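Local coordinates for protein escrt-iii (Sulfolobus solfataricus, PDB 2XVC) that acts in archaeal cell division as an ESCRT-III protein recruited to membranes, its winged-helix domain probably taking part in that recruitment, at residues I28-F31 / S32-G36; E41-K44 / L45-L49. All coordinates share one frame; numbering follows the deposited sequence.

Interaction 1: residues I28-F31 / S32-G36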
loop_
_atom_site.group_PDB
_atom_site.type_symbol
_atom_site.label_atom_id
_atom_site.label_comp_id
_atom_site.label_asym_id
_atom_site.label_seq_id
_atom_site.Cartn_x
_atom_site.Cartn_y
_atom_site.Cartn_z
ATOM N N ILE A 28 -3.117 -3.847 -5.563
ATOM C CA ILE A 28 -1.756 -4.343 -5.418
ATOM C C ILE A 28 -1.192 -4.836 -6.751
ATOM O O ILE A 28 -0.037 -4.551 -7.080
ATOM C CB ILE A 28 -1.626 -5.412 -4.316
ATOM C CG1 ILE A 28 -1.977 -4.802 -2.950
ATOM C CG2 ILE A 28 -0.214 -5.979 -4.288
ATOM C CD1 ILE A 28 -1.699 -5.709 -1.754
ATOM N N GLU A 29 -2.017 -5.538 -7.525
ATOM C CA GLU A 29 -1.609 -6.011 -8.853
ATOM C C GLU A 29 -1.186 -4.839 -9.748
ATOM O O GLU A 29 -0.070 -4.823 -10.266
ATOM C CB GLU A 29 -2.740 -6.824 -9.505
ATOM C CG GLU A 29 -2.343 -7.606 -10.769
ATOM C CD GLU A 29 -1.306 -8.702 -10.506
ATOM O OE1 GLU A 29 -1.294 -9.285 -9.394
ATOM O OE2 GLU A 29 -0.499 -8.987 -11.421
ATOM N N HIS A 30 -2.080 -3.864 -9.910
ATOM C CA HIS A 30 -1.816 -2.656 -10.692
ATOM C C HIS A 30 -0.585 -1.897 -10.175
ATOM O O HIS A 30 0.301 -1.546 -10.956
ATOM C CB HIS A 30 -3.058 -1.756 -10.689
ATOM C CG HIS A 30 -2.875 -0.444 -11.390
ATOM N ND1 HIS A 30 -2.946 -0.315 -12.760
ATOM C CD2 HIS A 30 -2.643 0.803 -10.907
ATOM C CE1 HIS A 30 -2.756 0.950 -13.093
ATOM N NE2 HIS A 30 -2.567 1.649 -11.987
ATOM N N PHE A 31 -0.521 -1.672 -8.860
ATOM C CA PHE A 31 0.579 -0.924 -8.248
ATOM C C PHE A 31 1.929 -1.589 -8.495
ATOM O O PHE A 31 2.905 -0.916 -8.825
ATOM C CB PHE A 31 0.346 -0.735 -6.748
ATOM C CG PHE A 31 1.347 0.171 -6.085
ATOM C CD1 PHE A 31 2.522 -0.343 -5.544
ATOM C CD2 PHE A 31 1.113 1.539 -6.003
ATOM C CE1 PHE A 31 3.461 0.492 -4.933
ATOM C CE2 PHE A 31 2.041 2.388 -5.392
ATOM C CZ PHE A 31 3.214 1.861 -4.854
ATOM N N SER A 32 1.975 -2.909 -8.328
ATOM C CA SER A 32 3.193 -3.674 -8.555
ATOM C C SER A 32 3.646 -3.547 -10.011
ATOM O O SER A 32 4.829 -3.374 -10.284
ATOM C CB SER A 32 2.969 -5.144 -8.210
ATOM O OG SER A 32 4.142 -5.896 -8.470
ATOM N N LYS A 33 2.686 -3.614 -10.925
ATOM C CA LYS A 33 2.935 -3.497 -12.357
ATOM C C LYS A 33 3.502 -2.114 -12.733
ATOM O O LYS A 33 4.515 -2.018 -13.426
ATOM C CB LYS A 33 1.639 -3.796 -13.121
ATOM C CG LYS A 33 1.820 -4.215 -14.587
ATOM C CD LYS A 33 1.551 -3.070 -15.570
ATOM C CE LYS A 33 0.068 -2.982 -15.944
ATOM N NZ LYS A 33 -0.243 -1.678 -16.613
ATOM N N VAL A 34 2.863 -1.054 -12.244
ATOM C CA VAL A 34 3.211 0.310 -12.632
ATOM C C VAL A 34 4.482 0.821 -11.936
ATOM O O VAL A 34 5.354 1.422 -12.580
ATOM C CB VAL A 34 2.018 1.268 -12.391
ATOM C CG1 VAL A 34 2.400 2.713 -12.685
ATOM C CG2 VAL A 34 0.829 0.846 -13.243
ATOM N N TYR A 35 4.598 0.568 -10.634
ATOM C CA TYR A 35 5.717 1.108 -9.857
ATOM C C TYR A 35 6.876 0.130 -9.644
ATOM O O TYR A 35 7.906 0.497 -9.076
ATOM C CB TYR A 35 5.217 1.735 -8.546
ATOM C CG TYR A 35 4.261 2.862 -8.824
ATOM C CD1 TYR A 35 4.732 4.143 -9.106
ATOM C CD2 TYR A 35 2.887 2.637 -8.865
ATOM C CE1 TYR A 35 3.855 5.174 -9.392
ATOM C CE2 TYR A 35 2.004 3.659 -9.150
ATOM C CZ TYR A 35 2.493 4.921 -9.418
ATOM O OH TYR A 35 1.615 5.933 -9.703
ATOM N N GLY A 36 6.717 -1.103 -10.120
ATOM C CA GLY A 36 7.810 -2.084 -10.096
ATOM C C GLY A 36 8.175 -2.680 -8.743
ATOM O O GLY A 36 9.209 -3.345 -8.617
#
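The rings of F31 and Y35 meet obliquely, one helical turn apart, with their planes inclined at 32° and their centroids 4.8 Å apart. Y35 CD2 lies over one face of the F31 ring, toward its rim, where F31 CD2 and Y35 CD2 approach to 3.5 Å. Different first torsions bring the rings together: F31 has CG anti to its backbone N (chi1 -173°), whereas Y35 has CG beside its backbone N (chi1 -60°), and the two side chains cross at about a right angle. V34 divides its two methyls between flat groups. Its CG2 sits over one face of the H30 imidazole, 3.8 Å from the ring centroid, in a CH-pi contact, and its CG1 lies above one face of the neighbouring Y35 ring. Helix 28-35, which carries all of this, is the first helix of the helix-turn-helix pair in the winged-helix fold. Four backbone hydrogen bonds hold its turns together, S32 N to I28 O at 2.9 Å, K33 N to E29 O at 3.1 Å, V34 N to H30 O and Y35 N to F31 O. At its C-terminal end G36 adopts a positive phi and gives a weak hydrogen bond from its N to S32 O. S32 OG is hydrogen-bonded to the carbonyl of V37 in the turn, and E29 OE1 forms a salt bridge with K39 on the next helix. On the inner side F31 also meets the Y18 ring edge-to-face, and the backbone of I28 is hydrogen-bonded to a bound peptide.

Interaction 2: residues E41-K44 / L45-L49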
loop_
_atom_site.group_PDB
_atom_site.type_symbol
_atom_site.label_atom_id
_atom_site.label_comp_id
_atom_site.label_asym_id
_atom_site.label_seq_id
_atom_site.Cartn_x
_atom_site.Cartn_y
_atom_site.Cartn_z
ATOM N N GLU A 41 6.398 -7.162 -1.220
ATOM C CA GLU A 41 6.947 -5.951 -0.618
ATOM C C GLU A 41 5.843 -4.916 -0.338
ATOM O O GLU A 41 5.867 -4.254 0.698
ATOM C CB GLU A 41 8.078 -5.364 -1.473
ATOM C CG GLU A 41 8.681 -4.047 -0.943
ATOM C CD GLU A 41 9.318 -4.166 0.445
ATOM O OE1 GLU A 41 9.739 -5.283 0.835
ATOM O OE2 GLU A 41 9.406 -3.128 1.144
ATOM N N VAL A 42 4.877 -4.797 -1.249
ATOM C CA VAL A 42 3.709 -3.931 -1.029
ATOM C C VAL A 42 2.929 -4.405 0.202
ATOM O O VAL A 42 2.577 -3.607 1.063
ATOM C CB VAL A 42 2.778 -3.867 -2.274
ATOM C CG1 VAL A 42 1.536 -3.026 -1.991
ATOM C CG2 VAL A 42 3.523 -3.297 -3.466
ATOM N N VAL A 43 2.686 -5.710 0.279
ATOM C CA VAL A 43 1.985 -6.333 1.408
ATOM C C VAL A 43 2.731 -6.074 2.718
ATOM O O VAL A 43 2.125 -5.669 3.712
ATOM C CB VAL A 43 1.796 -7.855 1.177
ATOM C CG1 VAL A 43 1.366 -8.578 2.467
ATOM C CG2 VAL A 43 0.780 -8.095 0.062
ATOM N N LYS A 44 4.046 -6.290 2.693
ATOM C CA LYS A 44 4.922 -6.016 3.829
ATOM C C LYS A 44 4.794 -4.562 4.309
ATOM O O LYS A 44 4.658 -4.316 5.510
ATOM C CB LYS A 44 6.373 -6.360 3.458
ATOM C CG LYS A 44 7.430 -6.110 4.535
ATOM C CD LYS A 44 8.775 -6.680 4.067
ATOM C CE LYS A 44 9.954 -5.876 4.600
ATOM N NZ LYS A 44 10.305 -6.282 5.992
ATOM N N LEU A 45 4.813 -3.605 3.376
ATOM C CA LEU A 45 4.663 -2.187 3.734
ATOM C C LEU A 45 3.275 -1.863 4.290
ATOM O O LEU A 45 3.150 -1.065 5.223
ATOM C CB LEU A 45 4.990 -1.269 2.547
ATOM C CG LEU A 45 6.432 -1.246 2.026
ATOM C CD1 LEU A 45 6.493 -0.617 0.648
ATOM C CD2 LEU A 45 7.379 -0.536 2.995
ATOM N N LEU A 46 2.239 -2.482 3.723
ATOM C CA LEU A 46 0.872 -2.293 4.214
ATOM C C LEU A 46 0.713 -2.808 5.633
ATOM O O LEU A 46 0.041 -2.178 6.448
ATOM C CB LEU A 46 -0.148 -2.994 3.315
ATOM C CG LEU A 46 -0.559 -2.345 1.995
ATOM C CD1 LEU A 46 -1.403 -3.335 1.212
ATOM C CD2 LEU A 46 -1.318 -1.042 2.225
ATOM N N GLU A 47 1.322 -3.961 5.916
ATOM C CA GLU A 47 1.269 -4.557 7.251
ATOM C C GLU A 47 1.913 -3.662 8.301
ATOM O O GLU A 47 1.375 -3.515 9.395
ATOM C CB GLU A 47 1.904 -5.952 7.273
ATOM C CG GLU A 47 1.129 -7.014 6.484
ATOM C CD GLU A 47 -0.305 -7.229 6.973
ATOM O OE1 GLU A 47 -0.641 -6.845 8.117
ATOM O OE2 GLU A 47 -1.104 -7.795 6.201
ATOM N N ALA A 48 3.049 -3.058 7.958
ATOM C CA ALA A 48 3.737 -2.132 8.860
ATOM C C ALA A 48 2.908 -0.871 9.121
ATOM O O ALA A 48 2.861 -0.385 10.253
ATOM C CB ALA A 48 5.117 -1.776 8.323
ATOM N N LEU A 49 2.252 -0.356 8.079
ATOM C CA LEU A 49 1.323 0.771 8.215
ATOM C C LEU A 49 0.120 0.412 9.089
ATOM O O LEU A 49 -0.294 1.204 9.936
ATOM C CB LEU A 49 0.845 1.261 6.842
ATOM C CG LEU A 49 1.851 2.013 5.965
ATOM C CD1 LEU A 49 1.269 2.275 4.579
ATOM C CD2 LEU A 49 2.291 3.320 6.627
#
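L45 lies against E41 one turn earlier in helix 39-51, and this is the close part of the side-chain contact. Its CG comes within 3.3 Å of E41 O and within 3.6 Å of E41 OE2, so the branch point of the leucine touches both the carbonyl and the carboxylate. The E41 chain bends at chi2 (61°), turning its carboxylate toward the following turn, and the E41 and L45 side chains cross obliquely there. The backbone hydrogen bond from L45 N to E41 O (3.0 Å) joins the same two residues. V42 and L46, both buried, touch more lightly, with V42 CG1 and L46 CD1 4.4 Å apart. E47 CG packs closely on the backbone, 3.2 Å from V43 O, but the V43 and E47 side chains meet only loosely. Looser still is the K44 side: A48 CB meets little more than K44 O at 3.8 Å, and the exposed K44 side chain runs outward. Here the turns are joined mainly by the backbone hydrogen bonds from E47 N to V43 O and from A48 N to K44 O. With an alanine in place of L45, the E41 carboxylate would probably lose its apolar neighbour and be left freer to turn. In the fold, L45 faces helix 12-21 through E12 and L15, and L46 reaches I19 of the same helix, while V42 and L46 together pack on L26 of strand 25-27 and on helix 28-35.

In the fold
Interaction 1 occupies helix 28-35 and interaction 2 most of helix 39-51, so they come in series along the chain, separated by a short turn. Their centres are 14 Å apart, on opposite sides of the centre of the domain, yet the two helices touch: F31 CD1 lies 3.7 Å from V42 CG2, and I28 CD1 lies 3.8 Å from L46 CD1. These apolar residues form the seam of the helix-turn-helix, against which helix 12-21 also packs. Each contact lies within one helix, and the inner faces of the two helices meet in the core of a small winged-helix domain, probably used in recruiting this ESCRT-III protein to membranes.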